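Local coordinates for protein prephenate dehydratase (Chlorobium tepidum TLS, PDB 2QMX) that catalyses the dehydration and decarboxylation of prephenate to phenylpyruvate on the route to phenylalanine, and is inhibited by L-phenylalanine, at residues 67-71 with 72-76. Residues are numbered along the deposited sequence; the frame is centred on the assembly and turned at random.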
loop_
_atom_site.group_PDB
_atom_site.type_symbol
_atom_site.label_atom_id
_atom_site.label_comp_id
_atom_site.label_asym_id
_atom_site.label_seq_id
_atom_site.Cartn_x
_atom_site.Cartn_y
_atom_site.Cartn_z
ATOM N N ASP A 67 7.171 7.856 7.452
ATOM C CA ASP A 67 7.190 9.112 8.276
ATOM C C ASP A 67 7.744 8.845 9.672
ATOM O O ASP A 67 8.390 9.711 10.295
ATOM C CB ASP A 67 5.818 9.798 8.417
ATOM C CG ASP A 67 5.292 10.298 7.108
ATOM O OD1 ASP A 67 6.141 10.788 6.294
ATOM O OD2 ASP A 67 4.050 10.178 6.880
ATOM N N LEU A 68 7.483 7.645 10.170
ATOM C CA LEU A 68 8.034 7.245 11.485
ATOM C C LEU A 68 9.539 6.964 11.453
ATOM O O LEU A 68 10.261 7.331 12.370
ATOM C CB LEU A 68 7.256 6.079 12.088
ATOM C CG LEU A 68 6.120 6.356 13.098
ATOM C CD1 LEU A 68 5.583 7.864 13.141
ATOM C CD2 LEU A 68 4.993 5.305 12.853
ATOM N N LEU A 69 10.045 6.382 10.402
ATOM C CA LEU A 69 11.487 6.168 10.303
ATOM C C LEU A 69 12.225 7.518 10.268
ATOM O O LEU A 69 13.283 7.727 10.898
ATOM C CB LEU A 69 11.744 5.374 9.010
ATOM C CG LEU A 69 12.161 3.866 8.920
ATOM C CD1 LEU A 69 12.100 3.084 10.188
ATOM C CD2 LEU A 69 11.590 3.100 7.688
ATOM N N LEU A 70 11.632 8.439 9.506
ATOM C CA LEU A 70 12.035 9.818 9.432
ATOM C C LEU A 70 11.983 10.523 10.780
ATOM O O LEU A 70 12.976 11.161 11.173
ATOM C CB LEU A 70 11.126 10.494 8.436
ATOM C CG LEU A 70 11.532 11.678 7.587
ATOM C CD1 LEU A 70 10.994 12.901 8.294
ATOM C CD2 LEU A 70 13.047 11.760 7.393
ATOM N N ARG A 71 10.868 10.430 11.508
ATOM C CA ARG A 71 10.772 11.170 12.760
ATOM C C ARG A 71 11.341 10.483 14.011
ATOM O O ARG A 71 11.681 11.145 15.011
ATOM C CB ARG A 71 9.325 11.544 13.054
ATOM C CG ARG A 71 8.865 12.746 12.297
ATOM C CD ARG A 71 7.390 12.586 12.081
ATOM N NE ARG A 71 7.027 12.819 10.678
ATOM C CZ ARG A 71 5.903 12.371 10.126
ATOM N NH1 ARG A 71 5.028 11.654 10.868
ATOM N NH2 ARG A 71 5.651 12.648 8.845
ATOM N N ARG A 72 11.406 9.165 13.991
ATOM C CA ARG A 72 11.857 8.469 15.190
ATOM C C ARG A 72 13.360 8.374 15.230
ATOM O O ARG A 72 13.984 8.095 14.208
ATOM C CB ARG A 72 11.200 7.099 15.304
ATOM C CG ARG A 72 9.868 7.058 16.135
ATOM C CD ARG A 72 9.298 8.442 16.445
ATOM N NE ARG A 72 7.933 8.423 16.969
ATOM C CZ ARG A 72 7.106 9.479 16.930
ATOM N NH1 ARG A 72 5.869 9.365 17.390
ATOM N NH2 ARG A 72 7.506 10.650 16.416
ATOM N N PRO A 73 13.944 8.596 16.427
ATOM C CA PRO A 73 15.393 8.524 16.591
ATOM C C PRO A 73 15.800 7.051 16.547
ATOM O O PRO A 73 16.226 6.429 17.525
ATOM C CB PRO A 73 15.620 9.166 17.957
ATOM C CG PRO A 73 14.382 8.841 18.703
ATOM C CD PRO A 73 13.265 8.877 17.706
ATOM N N VAL A 74 15.704 6.537 15.359
ATOM C CA VAL A 74 15.699 5.153 15.150
ATOM C C VAL A 74 16.730 4.907 14.022
ATOM O O VAL A 74 17.165 5.873 13.389
ATOM C CB VAL A 74 14.224 4.837 14.845
ATOM C CG1 VAL A 74 14.002 4.239 13.528
ATOM C CG2 VAL A 74 13.564 4.113 16.054
ATOM N N VAL A 75 17.158 3.661 13.811
ATOM C CA VAL A 75 18.123 3.312 12.749
ATOM C C VAL A 75 17.875 1.865 12.251
ATOM O O VAL A 75 17.779 0.916 13.095
ATOM C CB VAL A 75 19.623 3.376 13.305
ATOM C CG1 VAL A 75 19.963 2.206 14.224
ATOM C CG2 VAL A 75 20.606 3.374 12.170
ATOM N N ILE A 76 17.858 1.667 10.929
ATOM C CA ILE A 76 17.812 0.307 10.424
ATOM C C ILE A 76 19.097 -0.524 10.524
ATOM O O ILE A 76 20.209 -0.085 10.184
ATOM C CB ILE A 76 17.022 0.112 9.066
ATOM C CG1 ILE A 76 17.705 -0.917 8.190
ATOM C CG2 ILE A 76 16.572 1.385 8.345
ATOM C CD1 ILE A 76 16.807 -2.069 7.916
#
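Leu-68 and Arg-72 meet where helix 63-71 gives out and the chain turns into strand 74-83. The amide N of Arg-72 donates to O of Leu-68 at 2.7 Å, with an N-H...O angle of 151°, a last i to i-4 bond of the helical kind formed by the first residue to depart from helical angles. Pro-73, which has no amide hydrogen to offer, suits the position just beyond it and is the centre of an inverse gamma turn, closed by a weak bond of 2.6 Å from Val-74 N to Arg-72 O.

Packing contacts follow the same bend. The Arg-72 chain is bent at chi2 (12°), which folds its guanidinium back over the helix end: CD1 of Leu-68 lies over one face of it, 4.4 Å from CZ of Arg-72, while CB of Arg-71 lies obliquely to it, 3.9 Å from NH2 of Arg-72. Were Arg-72 replaced by an alanine, the guanidinium would be lost and CD1 of Leu-68 would probably be left without its flat cover on this side, with CB of Arg-71 also losing its neighbour. Deeper in, the branched apolar side chains of Leu-69 and Val-74 cross at about a right angle, CD1 of Leu-69 against CG1 of Val-74 at 4.0 Å, as befits two buried aliphatic residues linking helix to strand.

The charged groups lie toward the surface. Arg-71 and Arg-72 diverge, with NE of Arg-71 6.2 Å from NH2 of Arg-72, which probably limits repulsion between them; Asp-67 forms a salt bridge with Arg-234.

Lys-273 hydrogen-bonds O of Leu-69 and, weakly, O of Arg-72, tying down the turn. Phe-39 of helix 35-43 packs on Leu-68, Leu-69 and Arg-72. In this helix-to-strand connection of the prephenate dehydratase region, the departing strand runs between 173-181 and 271-281, where Val-74 touches Ile-179 and Ile-76 touches Leu-275.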